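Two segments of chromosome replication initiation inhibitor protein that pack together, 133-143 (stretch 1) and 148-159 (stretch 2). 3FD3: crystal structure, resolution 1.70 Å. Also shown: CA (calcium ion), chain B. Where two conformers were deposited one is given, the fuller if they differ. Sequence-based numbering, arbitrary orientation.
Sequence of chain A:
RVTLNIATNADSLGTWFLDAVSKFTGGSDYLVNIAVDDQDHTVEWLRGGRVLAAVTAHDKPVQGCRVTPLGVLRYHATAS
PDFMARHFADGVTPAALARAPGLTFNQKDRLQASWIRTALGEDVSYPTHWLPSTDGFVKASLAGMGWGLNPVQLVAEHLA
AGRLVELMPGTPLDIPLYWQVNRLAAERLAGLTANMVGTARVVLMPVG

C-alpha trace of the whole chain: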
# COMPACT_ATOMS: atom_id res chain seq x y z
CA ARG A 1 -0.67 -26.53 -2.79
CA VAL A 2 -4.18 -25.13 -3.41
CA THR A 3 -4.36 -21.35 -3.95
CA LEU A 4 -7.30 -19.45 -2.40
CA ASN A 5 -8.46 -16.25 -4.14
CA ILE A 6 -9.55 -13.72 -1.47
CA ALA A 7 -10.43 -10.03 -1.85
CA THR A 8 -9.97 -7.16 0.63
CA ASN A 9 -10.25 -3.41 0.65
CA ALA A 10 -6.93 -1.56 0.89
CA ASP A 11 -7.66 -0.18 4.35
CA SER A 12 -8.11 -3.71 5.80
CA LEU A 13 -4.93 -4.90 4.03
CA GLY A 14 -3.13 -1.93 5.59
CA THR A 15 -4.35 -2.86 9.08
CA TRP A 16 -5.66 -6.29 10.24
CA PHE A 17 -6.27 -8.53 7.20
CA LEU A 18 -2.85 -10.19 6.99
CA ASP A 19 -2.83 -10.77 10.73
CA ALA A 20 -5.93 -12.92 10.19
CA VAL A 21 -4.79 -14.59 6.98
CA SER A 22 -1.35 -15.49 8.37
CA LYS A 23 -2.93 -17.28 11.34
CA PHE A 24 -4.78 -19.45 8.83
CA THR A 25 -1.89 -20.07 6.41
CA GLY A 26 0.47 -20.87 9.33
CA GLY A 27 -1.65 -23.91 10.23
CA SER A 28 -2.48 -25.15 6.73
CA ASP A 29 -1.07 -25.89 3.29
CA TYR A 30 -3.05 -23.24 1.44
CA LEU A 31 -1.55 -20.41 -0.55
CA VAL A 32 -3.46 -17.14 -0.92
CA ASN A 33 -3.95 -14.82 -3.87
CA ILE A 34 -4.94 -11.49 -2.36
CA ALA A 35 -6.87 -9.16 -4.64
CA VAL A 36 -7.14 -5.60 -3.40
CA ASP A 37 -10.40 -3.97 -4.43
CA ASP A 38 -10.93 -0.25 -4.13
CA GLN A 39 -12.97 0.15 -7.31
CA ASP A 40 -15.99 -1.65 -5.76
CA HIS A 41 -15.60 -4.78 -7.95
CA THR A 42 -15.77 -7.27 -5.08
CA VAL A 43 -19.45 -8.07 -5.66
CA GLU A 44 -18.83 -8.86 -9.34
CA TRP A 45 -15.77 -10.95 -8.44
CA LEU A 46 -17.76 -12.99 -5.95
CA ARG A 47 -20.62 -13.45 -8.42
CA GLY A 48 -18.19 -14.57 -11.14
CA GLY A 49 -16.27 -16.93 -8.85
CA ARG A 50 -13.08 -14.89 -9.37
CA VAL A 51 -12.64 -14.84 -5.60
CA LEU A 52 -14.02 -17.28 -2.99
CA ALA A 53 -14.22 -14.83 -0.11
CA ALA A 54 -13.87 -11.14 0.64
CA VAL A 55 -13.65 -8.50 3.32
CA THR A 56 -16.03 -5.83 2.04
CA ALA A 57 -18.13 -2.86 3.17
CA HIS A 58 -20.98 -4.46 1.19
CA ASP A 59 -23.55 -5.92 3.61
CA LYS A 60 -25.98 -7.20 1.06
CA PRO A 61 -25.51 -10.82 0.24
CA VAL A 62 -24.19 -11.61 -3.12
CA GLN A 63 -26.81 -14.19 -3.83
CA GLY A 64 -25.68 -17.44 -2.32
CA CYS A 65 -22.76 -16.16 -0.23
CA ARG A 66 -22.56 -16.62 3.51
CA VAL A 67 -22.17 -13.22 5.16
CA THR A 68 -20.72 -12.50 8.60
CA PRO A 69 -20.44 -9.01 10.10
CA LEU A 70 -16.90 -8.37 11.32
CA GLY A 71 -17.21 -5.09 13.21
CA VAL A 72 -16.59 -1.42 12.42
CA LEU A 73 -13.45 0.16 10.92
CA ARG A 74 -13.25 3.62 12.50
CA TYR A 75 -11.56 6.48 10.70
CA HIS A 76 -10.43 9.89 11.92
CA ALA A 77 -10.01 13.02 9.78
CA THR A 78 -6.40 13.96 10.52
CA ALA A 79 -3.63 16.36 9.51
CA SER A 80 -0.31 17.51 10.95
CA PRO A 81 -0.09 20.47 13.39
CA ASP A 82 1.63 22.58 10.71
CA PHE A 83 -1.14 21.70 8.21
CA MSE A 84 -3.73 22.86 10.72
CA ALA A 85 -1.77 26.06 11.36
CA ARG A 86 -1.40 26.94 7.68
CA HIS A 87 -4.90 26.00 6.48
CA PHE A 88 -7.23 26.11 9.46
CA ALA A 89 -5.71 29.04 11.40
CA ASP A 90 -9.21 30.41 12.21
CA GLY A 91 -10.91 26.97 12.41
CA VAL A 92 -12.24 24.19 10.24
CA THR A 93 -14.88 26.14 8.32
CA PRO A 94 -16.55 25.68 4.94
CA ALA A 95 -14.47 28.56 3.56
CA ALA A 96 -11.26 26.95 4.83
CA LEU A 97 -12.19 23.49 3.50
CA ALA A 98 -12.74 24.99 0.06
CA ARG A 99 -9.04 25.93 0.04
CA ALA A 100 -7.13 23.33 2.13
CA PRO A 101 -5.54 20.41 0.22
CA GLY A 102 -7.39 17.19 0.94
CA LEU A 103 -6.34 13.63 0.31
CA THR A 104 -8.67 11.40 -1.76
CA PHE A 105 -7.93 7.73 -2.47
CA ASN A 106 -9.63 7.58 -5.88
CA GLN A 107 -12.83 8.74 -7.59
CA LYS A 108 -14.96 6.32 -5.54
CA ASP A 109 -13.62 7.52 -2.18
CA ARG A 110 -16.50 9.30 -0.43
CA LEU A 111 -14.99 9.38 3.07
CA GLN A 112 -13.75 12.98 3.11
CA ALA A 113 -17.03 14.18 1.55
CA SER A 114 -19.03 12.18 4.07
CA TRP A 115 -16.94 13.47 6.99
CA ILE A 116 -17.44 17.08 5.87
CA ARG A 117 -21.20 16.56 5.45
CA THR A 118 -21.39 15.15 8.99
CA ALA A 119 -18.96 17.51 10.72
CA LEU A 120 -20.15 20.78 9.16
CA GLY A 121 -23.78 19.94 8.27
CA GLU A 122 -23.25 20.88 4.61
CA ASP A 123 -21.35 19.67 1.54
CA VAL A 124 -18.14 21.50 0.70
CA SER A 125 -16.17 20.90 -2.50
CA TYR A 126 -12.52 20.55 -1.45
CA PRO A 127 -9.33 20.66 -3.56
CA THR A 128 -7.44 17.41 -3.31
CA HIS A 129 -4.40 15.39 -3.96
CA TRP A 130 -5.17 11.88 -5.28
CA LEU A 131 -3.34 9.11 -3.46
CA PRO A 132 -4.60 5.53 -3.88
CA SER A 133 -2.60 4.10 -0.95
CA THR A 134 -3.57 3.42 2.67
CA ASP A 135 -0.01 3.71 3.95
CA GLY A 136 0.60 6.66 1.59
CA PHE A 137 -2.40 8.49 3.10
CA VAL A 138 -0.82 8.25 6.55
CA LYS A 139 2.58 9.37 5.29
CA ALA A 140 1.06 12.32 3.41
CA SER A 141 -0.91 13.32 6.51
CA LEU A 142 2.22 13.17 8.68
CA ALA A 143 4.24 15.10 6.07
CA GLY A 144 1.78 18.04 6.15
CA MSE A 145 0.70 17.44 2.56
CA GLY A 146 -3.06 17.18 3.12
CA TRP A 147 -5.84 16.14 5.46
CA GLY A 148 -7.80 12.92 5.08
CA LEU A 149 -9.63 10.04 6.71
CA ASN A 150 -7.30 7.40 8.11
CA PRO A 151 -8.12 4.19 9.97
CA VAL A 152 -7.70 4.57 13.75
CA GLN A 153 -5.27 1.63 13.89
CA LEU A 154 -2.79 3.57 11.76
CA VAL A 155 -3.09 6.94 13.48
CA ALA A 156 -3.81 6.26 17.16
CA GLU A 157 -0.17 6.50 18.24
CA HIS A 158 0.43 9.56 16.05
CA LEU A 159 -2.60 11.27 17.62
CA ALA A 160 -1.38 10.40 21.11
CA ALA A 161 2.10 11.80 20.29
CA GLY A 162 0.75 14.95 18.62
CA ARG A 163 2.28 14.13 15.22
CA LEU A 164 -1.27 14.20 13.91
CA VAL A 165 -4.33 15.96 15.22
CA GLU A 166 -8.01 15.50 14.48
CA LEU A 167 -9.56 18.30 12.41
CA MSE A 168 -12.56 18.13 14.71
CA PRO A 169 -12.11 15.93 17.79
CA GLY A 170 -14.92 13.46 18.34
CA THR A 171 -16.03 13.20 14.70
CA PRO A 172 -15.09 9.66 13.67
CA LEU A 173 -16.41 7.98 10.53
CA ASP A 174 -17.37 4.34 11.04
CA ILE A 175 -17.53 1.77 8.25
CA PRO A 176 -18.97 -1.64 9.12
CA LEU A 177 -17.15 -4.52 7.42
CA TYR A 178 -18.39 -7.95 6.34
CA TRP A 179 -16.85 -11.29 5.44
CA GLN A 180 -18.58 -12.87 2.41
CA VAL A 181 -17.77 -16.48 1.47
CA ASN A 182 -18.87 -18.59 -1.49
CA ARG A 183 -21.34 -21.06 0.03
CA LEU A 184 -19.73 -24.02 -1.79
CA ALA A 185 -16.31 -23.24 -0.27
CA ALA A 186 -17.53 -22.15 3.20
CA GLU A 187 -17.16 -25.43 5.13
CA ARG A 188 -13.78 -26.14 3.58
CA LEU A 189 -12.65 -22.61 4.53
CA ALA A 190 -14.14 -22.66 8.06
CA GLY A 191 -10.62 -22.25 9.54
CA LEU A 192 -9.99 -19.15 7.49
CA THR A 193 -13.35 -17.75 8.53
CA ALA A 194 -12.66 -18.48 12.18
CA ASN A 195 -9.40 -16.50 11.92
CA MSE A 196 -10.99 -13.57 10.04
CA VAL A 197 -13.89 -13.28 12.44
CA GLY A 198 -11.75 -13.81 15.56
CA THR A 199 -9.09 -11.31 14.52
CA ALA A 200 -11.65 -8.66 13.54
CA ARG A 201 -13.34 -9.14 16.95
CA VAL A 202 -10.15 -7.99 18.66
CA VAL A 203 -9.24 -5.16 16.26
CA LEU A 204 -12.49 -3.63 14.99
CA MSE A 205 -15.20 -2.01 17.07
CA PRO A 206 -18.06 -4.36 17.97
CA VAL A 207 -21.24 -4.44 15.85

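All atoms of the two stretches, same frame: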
# COMPACT_ATOMS: atom_id res chain seq x y z
N SER A 133 -3.49 4.89 -1.82
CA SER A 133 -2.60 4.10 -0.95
C SER A 133 -2.96 4.34 0.50
O SER A 133 -2.97 5.48 0.95
CB SER A 133 -1.13 4.53 -1.14
OG SER A 133 -0.29 3.83 -0.21
N THR A 134 -3.25 3.27 1.24
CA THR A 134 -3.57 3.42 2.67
C THR A 134 -2.37 3.96 3.46
O THR A 134 -2.47 4.92 4.27
CB THR A 134 -4.01 2.06 3.25
OG1 THR A 134 -5.16 1.62 2.53
CG2 THR A 134 -4.29 2.14 4.78
N ASP A 135 -1.23 3.31 3.25
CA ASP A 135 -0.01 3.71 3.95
C ASP A 135 0.44 5.09 3.46
O ASP A 135 0.91 5.92 4.25
CB ASP A 135 1.08 2.64 3.79
CG ASP A 135 1.16 2.05 2.36
OD1 ASP A 135 0.16 1.42 1.83
OD2 ASP A 135 2.26 2.19 1.78
N GLY A 136 0.28 5.35 2.16
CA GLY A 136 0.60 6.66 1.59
C GLY A 136 -0.22 7.77 2.22
O GLY A 136 0.30 8.86 2.52
N PHE A 137 -1.51 7.52 2.43
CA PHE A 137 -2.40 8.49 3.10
C PHE A 137 -1.81 8.91 4.45
O PHE A 137 -1.77 10.10 4.77
CB PHE A 137 -3.80 7.91 3.37
CG PHE A 137 -4.92 8.55 2.60
CD1 PHE A 137 -4.98 8.48 1.23
CD2 PHE A 137 -5.98 9.14 3.29
CE1 PHE A 137 -6.05 9.05 0.52
CE2 PHE A 137 -7.04 9.70 2.59
CZ PHE A 137 -7.08 9.63 1.19
N VAL A 138 -1.37 7.94 5.25
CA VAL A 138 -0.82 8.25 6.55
C VAL A 138 0.46 9.07 6.40
O VAL A 138 0.65 10.08 7.05
CB VAL A 138 -0.55 7.02 7.38
CG1 VAL A 138 0.16 7.40 8.72
CG2 VAL A 138 -1.88 6.28 7.64
N LYS A 139 1.34 8.63 5.50
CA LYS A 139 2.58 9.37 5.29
C LYS A 139 2.34 10.81 4.83
O LYS A 139 3.00 11.74 5.30
CB LYS A 139 3.46 8.68 4.26
CG LYS A 139 4.10 7.42 4.69
CD LYS A 139 5.23 7.02 3.70
CE LYS A 139 5.80 5.65 4.02
NZ LYS A 139 4.70 4.64 4.22
N ALA A 140 1.38 10.99 3.93
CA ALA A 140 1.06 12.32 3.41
C ALA A 140 0.48 13.20 4.51
O ALA A 140 0.75 14.39 4.57
CB ALA A 140 0.07 12.19 2.28
N SER A 141 -0.33 12.60 5.37
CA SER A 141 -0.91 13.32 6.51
C SER A 141 0.18 13.77 7.47
O SER A 141 0.22 14.95 7.86
CB SER A 141 -1.91 12.44 7.26
OG SER A 141 -2.94 11.99 6.40
N LEU A 142 1.10 12.86 7.79
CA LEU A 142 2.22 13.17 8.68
C LEU A 142 3.15 14.24 8.09
O LEU A 142 3.70 15.05 8.83
CB LEU A 142 3.03 11.91 8.96
CG LEU A 142 2.42 10.89 9.91
CD1 LEU A 142 3.16 9.55 9.76
CD2 LEU A 142 2.50 11.44 11.39
N ALA A 143 3.33 14.21 6.77
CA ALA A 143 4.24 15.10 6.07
C ALA A 143 3.65 16.48 5.85
O ALA A 143 4.31 17.35 5.27
CB ALA A 143 4.63 14.49 4.73
N GLY A 148 -6.99 14.00 5.60
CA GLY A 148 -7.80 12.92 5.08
C GLY A 148 -8.24 11.97 6.17
O GLY A 148 -7.83 12.10 7.32
N LEU A 149 -9.11 11.04 5.78
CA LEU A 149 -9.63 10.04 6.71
C LEU A 149 -8.69 8.84 6.74
O LEU A 149 -8.39 8.24 5.70
CB LEU A 149 -11.04 9.62 6.32
CG LEU A 149 -12.19 10.54 6.77
CD1 LEU A 149 -12.43 10.43 8.26
CD2 LEU A 149 -11.92 12.02 6.40
N ASN A 150 -8.20 8.52 7.92
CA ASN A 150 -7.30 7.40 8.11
C ASN A 150 -7.86 6.44 9.15
O ASN A 150 -8.41 6.88 10.19
CB ASN A 150 -5.94 7.91 8.61
CG ASN A 150 -5.22 8.71 7.58
OD1 ASN A 150 -4.81 8.17 6.56
ND2 ASN A 150 -5.03 10.01 7.84
N PRO A 151 -7.71 5.14 8.93
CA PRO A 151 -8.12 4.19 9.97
C PRO A 151 -7.43 4.43 11.32
O PRO A 151 -6.21 4.72 11.35
CB PRO A 151 -7.71 2.84 9.39
CG PRO A 151 -7.56 3.05 7.94
CD PRO A 151 -7.15 4.45 7.75
N VAL A 152 -8.19 4.30 12.41
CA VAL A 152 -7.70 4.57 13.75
C VAL A 152 -6.46 3.75 14.09
O VAL A 152 -5.55 4.26 14.78
CB VAL A 152 -8.81 4.33 14.84
CG1 VAL A 152 -9.30 2.87 14.85
CG2 VAL A 152 -8.30 4.78 16.22
N GLN A 153 -6.39 2.53 13.57
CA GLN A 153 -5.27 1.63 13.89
C GLN A 153 -3.94 2.22 13.41
O GLN A 153 -2.90 1.96 13.99
CB GLN A 153 -5.46 0.25 13.24
CG GLN A 153 -6.64 -0.56 13.74
CD GLN A 153 -7.99 -0.15 13.17
OE1 GLN A 153 -8.06 0.64 12.25
NE2 GLN A 153 -9.09 -0.73 13.73
N LEU A 154 -3.99 3.02 12.35
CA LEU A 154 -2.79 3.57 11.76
C LEU A 154 -2.42 4.95 12.29
O LEU A 154 -1.29 5.42 12.06
CB LEU A 154 -2.96 3.66 10.25
CG LEU A 154 -3.17 2.33 9.54
CD1 LEU A 154 -3.21 2.53 8.04
CD2 LEU A 154 -2.10 1.25 9.94
N VAL A 155 -3.35 5.59 12.99
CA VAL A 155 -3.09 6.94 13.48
C VAL A 155 -3.22 7.13 14.98
O VAL A 155 -2.92 8.21 15.47
CB VAL A 155 -3.94 8.01 12.75
CG1 VAL A 155 -3.57 8.08 11.23
CG2 VAL A 155 -5.42 7.81 12.97
N ALA A 156 -3.62 6.11 15.71
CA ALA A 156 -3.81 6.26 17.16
C ALA A 156 -2.55 6.73 17.87
O ALA A 156 -2.62 7.67 18.69
CB ALA A 156 -4.30 4.95 17.78
N GLU A 157 -1.41 6.11 17.57
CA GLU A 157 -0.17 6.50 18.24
C GLU A 157 0.27 7.90 17.81
O GLU A 157 0.75 8.68 18.64
CB GLU A 157 0.97 5.53 17.97
CG GLU A 157 0.87 4.20 18.62
CD GLU A 157 1.89 3.21 18.04
OE1 GLU A 157 2.89 3.66 17.40
OE2 GLU A 157 1.69 1.99 18.21
N HIS A 158 0.08 8.22 16.54
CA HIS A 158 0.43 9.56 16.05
C HIS A 158 -0.39 10.64 16.73
O HIS A 158 0.14 11.70 17.08
CB HIS A 158 0.27 9.64 14.52
CG HIS A 158 1.24 8.78 13.78
ND1 HIS A 158 2.61 8.82 14.00
CD2 HIS A 158 1.05 7.86 12.80
CE1 HIS A 158 3.20 7.94 13.21
NE2 HIS A 158 2.27 7.33 12.49
N LEU A 159 -1.68 10.36 16.92
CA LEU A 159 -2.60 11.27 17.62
C LEU A 159 -2.16 11.47 19.06
O LEU A 159 -2.10 12.61 19.55
CB LEU A 159 -4.04 10.76 17.55
CG LEU A 159 -4.72 10.91 16.18
CD1 LEU A 159 -6.03 10.13 16.14
CD2 LEU A 159 -4.96 12.40 15.79
CA CA B . -8.61 6.97 3.65
O HOH W 1 -4.88 5.53 5.66
O HOH W 2 -7.02 5.24 4.19
O HOH W 3 -10.18 8.25 2.59

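A single asparagine on a strand holds the polar part of this contact: Asn-150 engages the neighbouring helix through both ends of its amide. Its ND2 donates to Ser-141 OG at 3.2 Å with an N-H...O angle of 158°, close enough to straight for a sound hydrogen bond. Its OD1 accepts from water 1, 2.8 Å from the water oxygen, and the same water donates to Thr-134 O, also at 2.8 Å, so the amide reaches the helix backbone through solvent. Ser-141 OG can serve as acceptor because its own proton goes to Phe-137 O, 2.8 Å away, one turn earlier.

The backbone frame explains this reach. Helix 134-142 crosses strand 148-151 at 122° with axes 8.7 Å apart, and the CA atoms of Val-138 and Asn-150 lie 6.7 Å from each other. Ser-133 caps the helix start, its OG accepting from Gly-136 N at 2.9 Å. Past the strand, helix 152-159 runs at only 22° to the first helix, its axis 10.8 Å away, leaving room for side chains between.

That space is largely apolar. Val-138 CG2 meets Leu-154 CB at 3.9 Å, while Thr-134 CG2 touches Leu-154 CD1 at 3.5 Å. Further along, Leu-142 lies over one face of the His-158 ring: its CD2 is 3.8 Å from the ring centroid and 15° off the normal, the geometry of a CH-pi contact.

Phe-137 packs against the strand, with Asn-150 OD1 at its ring edge. Its CE2 lies 4.1 Å from Gly-148 CA; an ideal CB on that glycine would come within 2.8 Å of CE2, so the absent side chain makes this fit possible. Phe-137 CD2 also approaches Leu-149 O at 3.5 Å, a carbonyl oxygen that binds the calcium ion at 2.4 Å.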